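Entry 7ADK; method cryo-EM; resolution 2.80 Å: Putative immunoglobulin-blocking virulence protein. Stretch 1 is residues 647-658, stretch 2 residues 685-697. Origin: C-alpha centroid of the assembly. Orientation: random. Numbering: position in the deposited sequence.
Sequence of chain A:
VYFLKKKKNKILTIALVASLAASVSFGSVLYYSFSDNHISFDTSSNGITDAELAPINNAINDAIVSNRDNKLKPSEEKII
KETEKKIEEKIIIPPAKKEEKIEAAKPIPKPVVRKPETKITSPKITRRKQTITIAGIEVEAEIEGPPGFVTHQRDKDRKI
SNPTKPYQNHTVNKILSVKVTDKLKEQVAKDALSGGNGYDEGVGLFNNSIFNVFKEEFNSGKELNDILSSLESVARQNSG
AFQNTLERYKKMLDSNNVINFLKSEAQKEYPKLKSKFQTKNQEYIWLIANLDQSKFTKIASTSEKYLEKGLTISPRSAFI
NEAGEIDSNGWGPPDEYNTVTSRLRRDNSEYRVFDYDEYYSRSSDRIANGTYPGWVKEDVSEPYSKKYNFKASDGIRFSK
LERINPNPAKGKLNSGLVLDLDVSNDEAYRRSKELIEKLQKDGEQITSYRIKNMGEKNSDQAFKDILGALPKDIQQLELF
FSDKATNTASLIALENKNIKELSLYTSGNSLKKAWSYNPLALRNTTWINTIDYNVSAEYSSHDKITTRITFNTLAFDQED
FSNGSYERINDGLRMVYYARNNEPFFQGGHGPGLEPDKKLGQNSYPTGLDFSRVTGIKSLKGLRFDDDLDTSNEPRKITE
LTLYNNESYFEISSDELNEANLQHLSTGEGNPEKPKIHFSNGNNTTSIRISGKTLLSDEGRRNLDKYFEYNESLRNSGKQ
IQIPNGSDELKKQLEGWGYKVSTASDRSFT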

# COMPACT_ATOMS: atom_id res chain seq x y z
N GLU A 647 24.82 5.48 8.39
CA GLU A 647 25.52 6.15 7.29
C GLU A 647 25.36 5.33 6.01
O GLU A 647 25.00 4.16 6.06
N SER A 648 25.65 5.93 4.85
CA SER A 648 25.59 5.29 3.52
C SER A 648 26.56 4.11 3.35
O SER A 648 26.38 3.30 2.46
N TYR A 649 27.58 4.02 4.20
CA TYR A 649 28.54 2.94 4.27
C TYR A 649 28.23 2.01 5.45
O TYR A 649 27.92 2.46 6.55
N PHE A 650 28.31 0.71 5.25
CA PHE A 650 28.33 -0.23 6.37
C PHE A 650 29.76 -0.34 6.90
O PHE A 650 30.60 -1.05 6.35
N GLU A 651 30.07 0.39 7.97
CA GLU A 651 31.36 0.34 8.64
C GLU A 651 31.49 -0.96 9.43
O GLU A 651 30.63 -1.30 10.24
N ILE A 652 32.56 -1.72 9.18
CA ILE A 652 32.87 -2.93 9.94
C ILE A 652 34.39 -3.05 10.16
O ILE A 652 35.18 -2.82 9.25
N SER A 653 34.79 -3.42 11.38
CA SER A 653 36.17 -3.78 11.72
C SER A 653 36.62 -5.03 10.94
O SER A 653 35.83 -5.72 10.31
N SER A 654 37.87 -5.46 11.08
CA SER A 654 38.30 -6.80 10.65
C SER A 654 37.94 -7.89 11.69
O SER A 654 38.77 -8.70 12.08
N ASP A 655 36.69 -7.93 12.16
CA ASP A 655 36.09 -9.06 12.90
C ASP A 655 35.47 -10.11 11.96
O ASP A 655 34.97 -11.14 12.39
N GLU A 656 35.47 -9.87 10.65
CA GLU A 656 34.84 -10.74 9.66
C GLU A 656 35.46 -12.13 9.60
O GLU A 656 34.80 -13.06 9.17
N LEU A 657 36.69 -12.30 10.08
CA LEU A 657 37.34 -13.60 10.27
C LEU A 657 36.57 -14.49 11.27
O LEU A 657 36.64 -15.71 11.21
N ASN A 658 35.83 -13.85 12.18
CA ASN A 658 35.14 -14.45 13.31
C ASN A 658 33.70 -13.91 13.51
O ASN A 658 33.15 -13.99 14.60
N THR A 685 23.96 2.05 -0.41
CA THR A 685 24.43 2.01 -1.80
C THR A 685 25.82 2.61 -1.96
O THR A 685 26.40 2.59 -3.04
N THR A 686 26.43 3.11 -0.88
CA THR A 686 27.90 3.17 -0.76
C THR A 686 28.41 1.86 -0.12
O THR A 686 27.65 0.98 0.27
N SER A 687 29.72 1.67 -0.12
CA SER A 687 30.37 0.40 0.14
C SER A 687 30.19 -0.18 1.55
O SER A 687 29.85 0.51 2.51
N ILE A 688 30.58 -1.44 1.71
CA ILE A 688 31.06 -1.92 3.00
C ILE A 688 32.43 -1.27 3.25
O ILE A 688 33.37 -1.52 2.50
N ARG A 689 32.54 -0.43 4.28
CA ARG A 689 33.82 0.16 4.70
C ARG A 689 34.50 -0.80 5.65
O ARG A 689 34.02 -1.02 6.76
N ILE A 690 35.64 -1.33 5.24
CA ILE A 690 36.46 -2.23 6.05
C ILE A 690 37.53 -1.37 6.74
O ILE A 690 38.35 -0.73 6.07
N SER A 691 37.52 -1.33 8.07
CA SER A 691 38.49 -0.59 8.89
C SER A 691 39.48 -1.53 9.61
O SER A 691 39.25 -2.73 9.73
N GLY A 692 40.61 -0.98 10.08
CA GLY A 692 41.70 -1.71 10.74
C GLY A 692 42.71 -2.39 9.79
O GLY A 692 42.42 -2.66 8.63
N LYS A 693 43.92 -2.66 10.30
CA LYS A 693 45.06 -3.16 9.51
C LYS A 693 45.04 -4.67 9.23
O LYS A 693 45.77 -5.12 8.34
N THR A 694 44.28 -5.47 9.98
CA THR A 694 44.38 -6.94 9.98
C THR A 694 43.84 -7.58 8.69
O THR A 694 42.70 -7.32 8.28
N LEU A 695 44.62 -8.47 8.07
CA LEU A 695 44.26 -9.20 6.85
C LEU A 695 43.10 -10.19 7.07
O LEU A 695 43.00 -10.81 8.13
N LEU A 696 42.24 -10.39 6.07
CA LEU A 696 41.18 -11.41 6.10
C LEU A 696 41.73 -12.83 5.96
O LEU A 696 42.63 -13.08 5.15
N SER A 697 41.14 -13.77 6.69
CA SER A 697 41.32 -15.21 6.51
C SER A 697 40.34 -15.79 5.47
O SER A 697 39.50 -15.06 4.93

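The side-chain packing follows from a parallel strand pairing, in which Phe 650, Glu 651 and Ile 652 sit beside Ile 688, Arg 689 and Ile 690, the strand directions diverging by 24°. Backbone hydrogen bonds fix this register, among them Arg 689 N to Phe 650 O (2.9 Å) and Ile 652 N to Arg 689 O (2.9 Å). Along each strand, side chains alternate between two faces.

Apolar contacts dominate the face carrying Phe 650, Ile 652, Ile 688 and Ile 690, all buried. Ile 688 (chi1 m, chi2 t) places its CG2 3.7 Å from Ile 652 CG2 and 4.1 Å from Phe 650 CD2, so one methyl serves both neighbours; the phenyl ring, chi1 t, meets it obliquely. Beyond the strands, Leu 657 (m, p) and Leu 696 (m, t) both start sideways but converge at their ends, with CD1 of Leu 657 4.0 Å from CD2 of Leu 696.

One stack joins the stretches, formed by Arg 689 on the Glu 651 face. Its chi1 and chi2 are both t and chi3 is m, and the guanidinium lies flat on the Tyr 649 ring (chi1 p). The planes differ by 4°, and Arg 689 CZ lies 11° off the ring normal, a cation-pi arrangement; the closest atoms, Arg 689 NH1 and Tyr 649 CZ, are 3.6 Å apart.

Two side-chain hydrogen bonds have serine donors. Ser 691 OG (chi1 p) donates to Glu 651 OE2 at 2.7 Å; the glutamate's t, m conformation brings its carboxylate nearer the neighbouring stretch. Ser 654, chi1 t, with its CA-to-CB bond toward the other stretch, donates from OG to the backbone Thr 694 O at 2.8 Å. Ser 697 OG approaches Leu 657 CG at 3.5 Å, but its polar role is to cap a helix beginning just past the stretch.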

# COMPACT_ATOMS: atom_id res chain seq x y z
CB GLU A 647 27.00 6.32 7.63
CG GLU A 647 27.31 7.35 8.73
CD GLU A 647 27.47 6.81 10.15
OE1 GLU A 647 27.72 5.60 10.36
OE2 GLU A 647 27.37 7.62 11.10
CB SER A 648 25.88 6.33 2.44
OG SER A 648 27.19 6.83 2.57
CB TYR A 649 29.96 3.50 4.32
CG TYR A 649 30.25 4.50 5.42
CD1 TYR A 649 30.06 5.88 5.21
CD2 TYR A 649 30.72 4.06 6.67
CE1 TYR A 649 30.33 6.80 6.23
CE2 TYR A 649 31.00 4.98 7.70
CZ TYR A 649 30.80 6.35 7.48
OH TYR A 649 31.08 7.24 8.47
CB PHE A 650 27.74 -1.57 5.93
CG PHE A 650 27.83 -2.65 6.98
CD1 PHE A 650 27.20 -2.47 8.23
CD2 PHE A 650 28.56 -3.82 6.74
CE1 PHE A 650 27.32 -3.45 9.22
CE2 PHE A 650 28.67 -4.80 7.73
CZ PHE A 650 28.05 -4.61 8.97
CB GLU A 651 31.54 1.59 9.51
CG GLU A 651 32.99 1.90 9.91
CD GLU A 651 33.53 1.10 11.10
OE1 GLU A 651 32.75 0.59 11.93
OE2 GLU A 651 34.77 1.00 11.23
CB ILE A 652 32.18 -4.16 9.30
CG1 ILE A 652 32.35 -5.42 10.16
CG2 ILE A 652 32.65 -4.44 7.87
CD1 ILE A 652 31.29 -6.49 9.90
CB SER A 653 36.28 -3.96 13.24
OG SER A 653 37.61 -4.11 13.67
CB SER A 654 39.78 -6.74 10.25
OG SER A 654 40.07 -7.72 9.28
CB ASP A 655 35.04 -8.59 13.92
CG ASP A 655 33.67 -8.24 13.32
OD1 ASP A 655 33.66 -7.71 12.20
OD2 ASP A 655 32.62 -8.47 13.95
CB GLU A 656 34.85 -10.07 8.28
CG GLU A 656 34.07 -8.76 8.28
CD GLU A 656 33.69 -8.31 6.88
OE1 GLU A 656 34.55 -7.75 6.18
OE2 GLU A 656 32.53 -8.53 6.48
CB LEU A 657 38.76 -13.38 10.81
CG LEU A 657 39.76 -12.72 9.85
CD1 LEU A 657 39.63 -11.20 9.77
CD2 LEU A 657 41.18 -13.01 10.34
CB ASN A 658 36.03 -14.33 14.56
CG ASN A 658 36.33 -12.90 14.96
OD1 ASN A 658 37.31 -12.30 14.53
ND2 ASN A 658 35.54 -12.33 15.81
CB THR A 685 23.42 2.68 -2.75
OG1 THR A 685 23.25 4.04 -2.43
CG2 THR A 685 22.04 2.01 -2.68
CB THR A 686 28.33 4.47 -0.04
OG1 THR A 686 27.98 5.55 -0.87
CG2 THR A 686 29.82 4.67 0.23
CB SER A 687 31.87 0.61 -0.07
OG SER A 687 32.12 1.33 -1.26
CB ILE A 688 31.18 -3.45 3.01
CG1 ILE A 688 29.79 -4.07 2.80
CG2 ILE A 688 31.83 -3.94 4.31
CD1 ILE A 688 29.79 -5.60 2.85
CB ARG A 689 33.56 1.54 5.31
CG ARG A 689 34.80 2.16 5.98
CD ARG A 689 34.57 3.54 6.61
NE ARG A 689 34.24 4.59 5.63
CZ ARG A 689 34.14 5.88 5.91
NH1 ARG A 689 34.40 6.36 7.08
NH2 ARG A 689 33.77 6.72 5.01
CB ILE A 690 37.07 -3.34 5.17
CG1 ILE A 690 35.94 -4.20 4.55
CG2 ILE A 690 38.03 -4.21 6.00
CD1 ILE A 690 36.41 -5.30 3.61
CB SER A 691 37.74 0.34 9.85
OG SER A 691 37.00 -0.37 10.80
CB LYS A 693 46.38 -2.79 10.21
CG LYS A 693 46.58 -1.28 10.44
CD LYS A 693 47.91 -1.00 11.15
CE LYS A 693 48.09 0.48 11.51
NZ LYS A 693 47.36 0.87 12.74
CB THR A 694 43.63 -7.52 11.19
OG1 THR A 694 44.06 -6.90 12.38
CG2 THR A 694 43.80 -9.02 11.36
CB LEU A 695 45.47 -9.95 6.27
CG LEU A 695 46.68 -9.10 5.86
CD1 LEU A 695 47.65 -8.83 7.01
CD2 LEU A 695 47.47 -9.81 4.75
CB LEU A 696 40.13 -11.16 5.01
CG LEU A 696 39.46 -9.78 5.03
CD1 LEU A 696 38.54 -9.70 3.83
CD2 LEU A 696 38.63 -9.56 6.29
CB SER A 697 41.13 -15.91 7.85
OG SER A 697 39.79 -15.81 8.29